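PDB 4PZC: 3-Hydroxyacyl-CoA dehydrogenase, which probably catalyses the reversible, NAD-dependent interconversion of (S)-3-hydroxyacyl-CoA, notably (S)-3-hydroxybutyryl-CoA, and the corresponding 3-oxoacyl-CoA. Local coordinates for residues K72-S76 against Y77-K81; L153-G156 against L157-D161; D233-G236 against L237-L241. All coordinates share one frame; numbering follows the deposited sequence.

Interaction 1 (K72-S76 against Y77-K81)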
loop_
_atom_site.group_PDB
_atom_site.type_symbol
_atom_site.label_atom_id
_atom_site.label_comp_id
_atom_site.label_asym_id
_atom_site.label_seq_id
_atom_site.Cartn_x
_atom_site.Cartn_y
_atom_site.Cartn_z
ATOM N N LYS A 72 1.985 23.082 31.014
ATOM C CA LYS A 72 3.073 23.662 31.819
ATOM C C LYS A 72 4.465 23.287 31.279
ATOM O O LYS A 72 5.018 22.257 31.656
ATOM C CB LYS A 72 2.909 23.226 33.290
ATOM C CG LYS A 72 3.610 24.112 34.325
ATOM C CD LYS A 72 2.788 24.284 35.616
ATOM C CE LYS A 72 3.342 25.358 36.559
ATOM N NZ LYS A 72 4.757 25.091 36.966
ATOM N N GLY A 73 5.034 24.127 30.409
ATOM C CA GLY A 73 6.338 23.833 29.772
ATOM C C GLY A 73 7.546 24.316 30.562
ATOM O O GLY A 73 7.705 25.518 30.738
ATOM N N SER A 74 8.406 23.388 31.004
ATOM C CA SER A 74 9.554 23.678 31.898
ATOM C C SER A 74 10.924 23.272 31.317
ATOM O O SER A 74 10.984 22.645 30.269
ATOM C CB SER A 74 9.343 22.942 33.225
ATOM O OG SER A 74 10.474 23.031 34.088
ATOM N N THR A 75 12.012 23.656 31.990
ATOM C CA THR A 75 13.354 23.095 31.715
ATOM C C THR A 75 13.878 22.271 32.891
ATOM O O THR A 75 14.961 21.688 32.810
ATOM C CB THR A 75 14.416 24.177 31.372
ATOM O OG1 THR A 75 14.797 24.901 32.550
ATOM C CG2 THR A 75 13.891 25.160 30.342
ATOM N N SER A 76 13.121 22.247 33.987
ATOM C CA SER A 76 13.472 21.455 35.151
ATOM C C SER A 76 12.841 20.113 34.931
ATOM O O SER A 76 11.642 20.007 34.691
ATOM C CB SER A 76 12.918 22.073 36.434
ATOM O OG SER A 76 12.804 23.480 36.302
ATOM N N TYR A 77 13.648 19.081 35.039
ATOM C CA TYR A 77 13.193 17.743 34.740
ATOM C C TYR A 77 12.655 17.129 36.029
ATOM O O TYR A 77 12.094 16.031 36.016
ATOM C CB TYR A 77 14.328 16.929 34.123
ATOM C CG TYR A 77 15.207 17.781 33.235
ATOM C CD1 TYR A 77 16.243 18.562 33.787
ATOM C CD2 TYR A 77 15.000 17.837 31.856
ATOM C CE1 TYR A 77 17.051 19.359 32.994
ATOM C CE2 TYR A 77 15.804 18.635 31.049
ATOM C CZ TYR A 77 16.829 19.394 31.624
ATOM O OH TYR A 77 17.638 20.190 30.845
ATOM N N ASP A 78 12.821 17.858 37.138
ATOM C CA ASP A 78 12.120 17.560 38.389
ATOM C C ASP A 78 10.607 17.801 38.268
ATOM O O ASP A 78 9.833 17.225 39.033
ATOM C CB ASP A 78 12.714 18.359 39.560
ATOM C CG ASP A 78 13.995 17.730 40.111
ATOM O OD1 ASP A 78 13.874 16.807 40.954
ATOM O OD2 ASP A 78 15.110 18.160 39.714
ATOM N N ASP A 79 10.177 18.609 37.294
ATOM C CA ASP A 79 8.739 18.878 37.101
ATOM C C ASP A 79 7.971 17.603 36.727
ATOM O O ASP A 79 6.756 17.508 36.886
ATOM C CB ASP A 79 8.533 20.004 36.070
ATOM C CG ASP A 79 9.015 21.377 36.591
ATOM O OD1 ASP A 79 9.609 21.426 37.684
ATOM O OD2 ASP A 79 8.817 22.413 35.924
ATOM N N LEU A 80 8.724 16.606 36.286
ATOM C CA LEU A 80 8.184 15.293 35.959
ATOM C C LEU A 80 7.792 14.459 37.189
ATOM O O LEU A 80 7.255 13.360 37.035
ATOM C CB LEU A 80 9.195 14.529 35.087
ATOM C CG LEU A 80 9.614 15.292 33.817
ATOM C CD1 LEU A 80 10.612 14.510 32.974
ATOM C CD2 LEU A 80 8.391 15.671 32.994
ATOM N N LYS A 81 8.064 14.962 38.394
ATOM C CA LYS A 81 7.475 14.383 39.603
ATOM C C LYS A 81 5.963 14.683 39.646
ATOM O O LYS A 81 5.179 13.871 40.135
ATOM C CB LYS A 81 8.145 14.908 40.879
ATOM C CG LYS A 81 9.570 14.419 41.144
ATOM C CD LYS A 81 10.036 14.760 42.570
ATOM C CE LYS A 81 11.549 14.708 42.743
ATOM N NZ LYS A 81 12.005 13.352 43.151
#

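Interaction 2 (L153-G156 against L157-D161)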
loop_
_atom_site.group_PDB
_atom_site.type_symbol
_atom_site.label_atom_id
_atom_site.label_comp_id
_atom_site.label_asym_id
_atom_site.label_seq_id
_atom_site.Cartn_x
_atom_site.Cartn_y
_atom_site.Cartn_z
ATOM N N LEU A 153 1.399 0.824 19.861
ATOM C CA LEU A 153 1.711 0.600 21.259
ATOM C C LEU A 153 2.571 -0.607 21.245
ATOM O O LEU A 153 2.144 -1.656 20.801
ATOM C CB LEU A 153 0.451 0.312 22.057
ATOM C CG LEU A 153 -0.611 1.415 22.057
ATOM C CD1 LEU A 153 -1.827 0.966 22.873
ATOM C CD2 LEU A 153 -0.036 2.730 22.587
ATOM N N ILE A 154 3.804 -0.459 21.691
ATOM C CA ILE A 154 4.762 -1.507 21.495
ATOM C C ILE A 154 5.256 -2.032 22.830
ATOM O O ILE A 154 5.880 -1.319 23.628
ATOM C CB ILE A 154 5.933 -1.059 20.653
ATOM C CG1 ILE A 154 5.437 -0.346 19.395
ATOM C CG2 ILE A 154 6.775 -2.275 20.310
ATOM C CD1 ILE A 154 5.742 1.144 19.326
ATOM N N ARG A 155 4.955 -3.293 23.073
ATOM C CA ARG A 155 5.274 -3.872 24.333
ATOM C C ARG A 155 6.654 -4.386 24.212
ATOM O O ARG A 155 6.965 -5.166 23.311
ATOM C CB ARG A 155 4.308 -4.994 24.663
ATOM C CG ARG A 155 2.968 -4.443 25.062
ATOM C CD ARG A 155 1.960 -5.506 25.458
ATOM N NE ARG A 155 2.294 -6.198 26.708
ATOM C CZ ARG A 155 1.389 -6.706 27.541
ATOM N NH1 ARG A 155 0.082 -6.569 27.294
ATOM N NH2 ARG A 155 1.783 -7.332 28.644
ATOM N N GLY A 156 7.502 -3.930 25.111
ATOM C CA GLY A 156 8.709 -4.658 25.394
ATOM C C GLY A 156 8.283 -6.020 25.919
ATOM O O GLY A 156 7.151 -6.235 26.360
ATOM N N LEU A 157 9.216 -6.944 25.862
ATOM C CA LEU A 157 9.101 -8.230 26.523
ATOM C C LEU A 157 8.733 -8.087 28.018
ATOM O O LEU A 157 8.245 -9.037 28.622
ATOM C CB LEU A 157 10.453 -8.939 26.367
ATOM C CG LEU A 157 10.549 -10.441 26.540
ATOM C CD1 LEU A 157 9.584 -11.135 25.593
ATOM C CD2 LEU A 157 11.974 -10.919 26.296
ATOM N N GLN A 158 8.983 -6.912 28.611
ATOM C CA GLN A 158 8.782 -6.677 30.052
ATOM C C GLN A 158 7.516 -5.929 30.382
ATOM O O GLN A 158 6.980 -6.084 31.471
ATOM C CB GLN A 158 9.907 -5.835 30.630
ATOM C CG GLN A 158 11.294 -6.354 30.365
ATOM C CD GLN A 158 11.931 -5.628 29.221
ATOM O OE1 GLN A 158 11.276 -5.372 28.201
ATOM N NE2 GLN A 158 13.208 -5.282 29.372
ATOM N N THR A 159 7.069 -5.069 29.477
ATOM C CA THR A 159 5.899 -4.249 29.731
ATOM C C THR A 159 4.843 -5.111 30.405
ATOM O O THR A 159 4.637 -6.221 29.981
ATOM C CB THR A 159 5.364 -3.685 28.413
ATOM O OG1 THR A 159 6.413 -2.983 27.754
ATOM C CG2 THR A 159 4.197 -2.735 28.644
ATOM N N SER A 160 4.201 -4.607 31.460
ATOM C CA SER A 160 3.154 -5.356 32.178
ATOM C C SER A 160 1.843 -5.207 31.479
ATOM O O SER A 160 1.641 -4.248 30.727
ATOM C CB SER A 160 2.974 -4.827 33.605
ATOM O OG SER A 160 2.537 -3.476 33.626
ATOM N N ASP A 161 0.922 -6.114 31.771
ATOM C CA ASP A 161 -0.448 -5.968 31.262
ATOM C C ASP A 161 -1.071 -4.648 31.723
ATOM O O ASP A 161 -1.776 -3.960 30.969
ATOM C CB ASP A 161 -1.312 -7.141 31.715
ATOM C CG ASP A 161 -0.925 -8.427 31.042
ATOM O OD1 ASP A 161 -0.611 -8.377 29.841
ATOM O OD2 ASP A 161 -0.927 -9.483 31.708
#

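Interaction 3 (D233-G236 against L237-L241)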
loop_
_atom_site.group_PDB
_atom_site.type_symbol
_atom_site.label_atom_id
_atom_site.label_comp_id
_atom_site.label_asym_id
_atom_site.label_seq_id
_atom_site.Cartn_x
_atom_site.Cartn_y
_atom_site.Cartn_z
ATOM N N ASP A 233 10.178 9.912 -1.479
ATOM C CA ASP A 233 10.770 11.247 -1.596
ATOM C C ASP A 233 10.365 12.159 -0.441
ATOM O O ASP A 233 11.164 13.018 -0.023
ATOM C CB ASP A 233 10.436 11.896 -2.960
ATOM C CG ASP A 233 11.362 11.435 -4.083
ATOM O OD1 ASP A 233 12.297 10.649 -3.801
ATOM O OD2 ASP A 233 11.176 11.868 -5.246
ATOM N N MET A 234 9.148 11.947 0.081
ATOM C CA MET A 234 8.636 12.689 1.245
ATOM C C MET A 234 9.177 12.167 2.561
ATOM O O MET A 234 9.463 12.917 3.463
ATOM C CB MET A 234 7.124 12.582 1.311
ATOM C CG MET A 234 6.428 13.106 0.082
ATOM S SD MET A 234 4.708 12.576 -0.021
ATOM C CE MET A 234 4.158 13.731 -1.294
ATOM N N ILE A 235 9.264 10.859 2.705
ATOM C CA ILE A 235 9.866 10.297 3.898
ATOM C C ILE A 235 11.349 10.648 4.010
ATOM O O ILE A 235 11.814 10.976 5.079
ATOM C CB ILE A 235 9.665 8.767 3.906
ATOM C CG1 ILE A 235 8.249 8.472 4.365
ATOM C CG2 ILE A 235 10.702 8.040 4.771
ATOM C CD1 ILE A 235 7.662 7.239 3.709
ATOM N N GLY A 236 12.075 10.571 2.902
ATOM C CA GLY A 236 13.533 10.736 2.904
ATOM C C GLY A 236 14.153 9.385 2.637
ATOM O O GLY A 236 13.849 8.403 3.334
ATOM N N LEU A 237 15.013 9.313 1.633
ATOM C CA LEU A 237 15.561 8.018 1.218
ATOM C C LEU A 237 16.599 7.498 2.196
ATOM O O LEU A 237 16.762 6.288 2.404
ATOM C CB LEU A 237 16.216 8.129 -0.145
ATOM C CG LEU A 237 15.301 8.607 -1.260
ATOM C CD1 LEU A 237 16.039 8.584 -2.586
ATOM C CD2 LEU A 237 14.016 7.786 -1.309
ATOM N N ASP A 238 17.339 8.434 2.764
ATOM C CA ASP A 238 18.222 8.133 3.877
ATOM C C ASP A 238 17.453 7.460 5.042
ATOM O O ASP A 238 17.959 6.509 5.639
ATOM C CB ASP A 238 18.950 9.412 4.319
ATOM C CG ASP A 238 17.998 10.478 4.785
ATOM O OD1 ASP A 238 16.896 10.617 4.204
ATOM O OD2 ASP A 238 18.340 11.176 5.750
ATOM N N THR A 239 16.238 7.943 5.318
ATOM C CA THR A 239 15.343 7.363 6.309
ATOM C C THR A 239 14.835 5.986 5.881
ATOM O O THR A 239 14.820 5.018 6.675
ATOM C CB THR A 239 14.091 8.236 6.485
ATOM O OG1 THR A 239 14.476 9.606 6.617
ATOM C CG2 THR A 239 13.262 7.784 7.719
ATOM N N MET A 240 14.385 5.916 4.631
ATOM C CA MET A 240 14.020 4.635 4.046
ATOM C C MET A 240 15.151 3.609 4.087
ATOM O O MET A 240 14.931 2.444 4.458
ATOM C CB MET A 240 13.564 4.804 2.608
ATOM C CG MET A 240 12.117 5.236 2.481
ATOM S SD MET A 240 10.887 4.190 3.291
ATOM C CE MET A 240 11.419 2.557 2.758
ATOM N N LEU A 241 16.351 4.043 3.726
ATOM C CA LEU A 241 17.489 3.139 3.673
ATOM C C LEU A 241 17.799 2.577 5.068
ATOM O O LEU A 241 18.036 1.385 5.263
ATOM C CB LEU A 241 18.702 3.878 3.096
ATOM C CG LEU A 241 19.983 3.055 2.979
ATOM C CD1 LEU A 241 19.664 1.746 2.279
ATOM C CD2 LEU A 241 21.088 3.810 2.253
#

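Interaction 1 (K72-S76 against Y77-K81)
Tyr77 folds its ring back against the backbone just before it, so that the carbonyl oxygen of Thr75 lies over one ring face. With CG anti to the carbonyl carbon and beside the backbone N (chi1 -36°), the ring lies back against the Thr75-Ser76 backbone. CB lies 3.6 Å from Ser76 C, and CG keeps to the same carbon at 3.7 Å. From CD1 outward the partner changes to Thr75 O, which is 3.1 Å from CE1 and sits nearer the rim than the ring centre. CZ and the phenol OH complete the run, with OH 3.6 Å from Thr75 O. A flat, wide residue suits this place because it can lie along the bend while its other contacts reach Val32, Ile34 and Gln103.

Small polar groups tie the turn itself. Ser74 has OG anti to its backbone N (chi1 173°), where it accepts the N-H of Ser76 at 2.8 Å, an ST turn for which a short hydroxyl side chain such as serine is well placed. Asp79 brings its carboxylate up to the same hydroxyl, although the position of its OD2 is doubtful. Asp79 N also donates to Ser76 O at 3.3 Å, an i to i+3 bond leading into the 3-10 segment that begins at Asp79. Leu80, by contrast, goes inward onto Val30 and Val32. This is a connection of the Rossmann-type NAD-binding domain, leaving the short edge strand 71-72, and the side chain of Thr75 comes within about 6 Å of that of the NAD-binding Asp33.

Interaction 2 (L153-G156 against L157-D161)
The guanidinium of Arg155 has the carbonyl oxygen of Ser160 over one face, 3.7 Å above its plane and displaced toward the rim, while the carboxylate of Asp161 comes to its edge. NH1 and NH2 both grip one oxygen, Asp161 OD1, in an end-on salt bridge. The NH2 bond is the shorter at 2.9 Å and the straighter at 157°, whereas NH1 reaches the anti lone pair of OD1 from 3.2 Å. OD1 lies almost in the guanidinium plane, yet the two flat groups stand 75° apart, so NH2 meets the carboxylate from above its plane. A bend at chi3 (68°) turns the arginine tip back over the loop, and NH2 adds a weak bond to Thr159 O.

These residues form the strand-to-helix connection between strand 150-155 and helix 161-173 in the NAD-binding domain. Asp161 opens that helix, where the partial positive charge of the N-terminus would probably favour a negative side chain. Ser160 takes the N-cap position, its OG bonded to Thr163 OG1 and Asp134 O.

Inside the turn, Thr159 OG1 accepts a weak bond from Gly156 N at 3.0 Å and is held more firmly by Phe136 O on the adjacent strand. Thr159 N returns a weak bond to Gly156 O. Gly156, with no side chain, lies close to the Gln158 amide, whose OE1 is 3.9 Å from Gly156 CA. The Ile154 side chain lies about 4 Å from that of His140, predicted to be important for catalysis.

Interaction 3 (D233-G236 against L237-L241)
Ile235 sets CG1 beside its backbone N (chi1 -79°), which puts CG2 anti to that nitrogen and directs the methyl at Thr239 and Met240. Met240 answers with a chain that bends at both chi2 and chi3, curling its thioether back past the isoleucine. As a result Ile235 CG2 lies 3.9 Å from Met240 CG and 4.1 Å from its SD. The same methyl is 3.8 Å from Thr239 CB, where the two beta-branched side chains cross at about a right angle. The branched isoleucine thus offers one arm to two neighbours, and the unbranched, flexible methionine can lay its CG and SD against that methyl.

Gly236 joins the two helices. Its positive phi (109°) is the break after helix 228-235, and these backbone angles bring the CB position against the preceding carbonyl oxygen, a conformation suited to glycine. The residue is also the N-cap of the next helix: its O accepts the N-H of Met240 at 2.9 Å in a nearly straight bond (168°), lying in the carbonyl plane. Thr239 OG1 adds a weak bond to Ile235 O at 3.4 Å, lending a hydroxyl to a carbonyl at the end of the first helix.

Asp238 brings its OD1 within 3.4 Å of Gly236 C, but its main partner is Lys274, a predicted NAD-binding residue, through a salt bridge of OD2. Asp233 and Leu237 run side by side; the aspartate is held by Val279 N, Tyr280 N and Tyr282 OH. On the apolar side, Leu237 and Met240 pack on helix 189-205 and helix 260-268, so the one-residue junction between helix 228-235 and helix 237-251 is set into the helical C-terminal domain.

In the fold
The three contacts are all turns in continuous chain, met one after another along the sequence. Interactions 1 and 2 belong to the NAD-binding domain, their centres 26 Å apart, one following the edge strand 71-72 and the other an inner strand of the same sheet; interaction 3 joins two helices of the C-terminal domain, on the opposite side of the chain's centre from both. Interaction 1 is a surface contact, held by hydrogen bonds round a serine hydroxyl, with a tyrosine packed on the backbone. Interaction 2, partly buried, adds a salt bridge between partly exposed Arg155 and exposed Asp161. Interaction 3, also partly buried, relies more on apolar side chains; a positive-phi glycine separates its helices, whereas Gly156 has ordinary backbone angles.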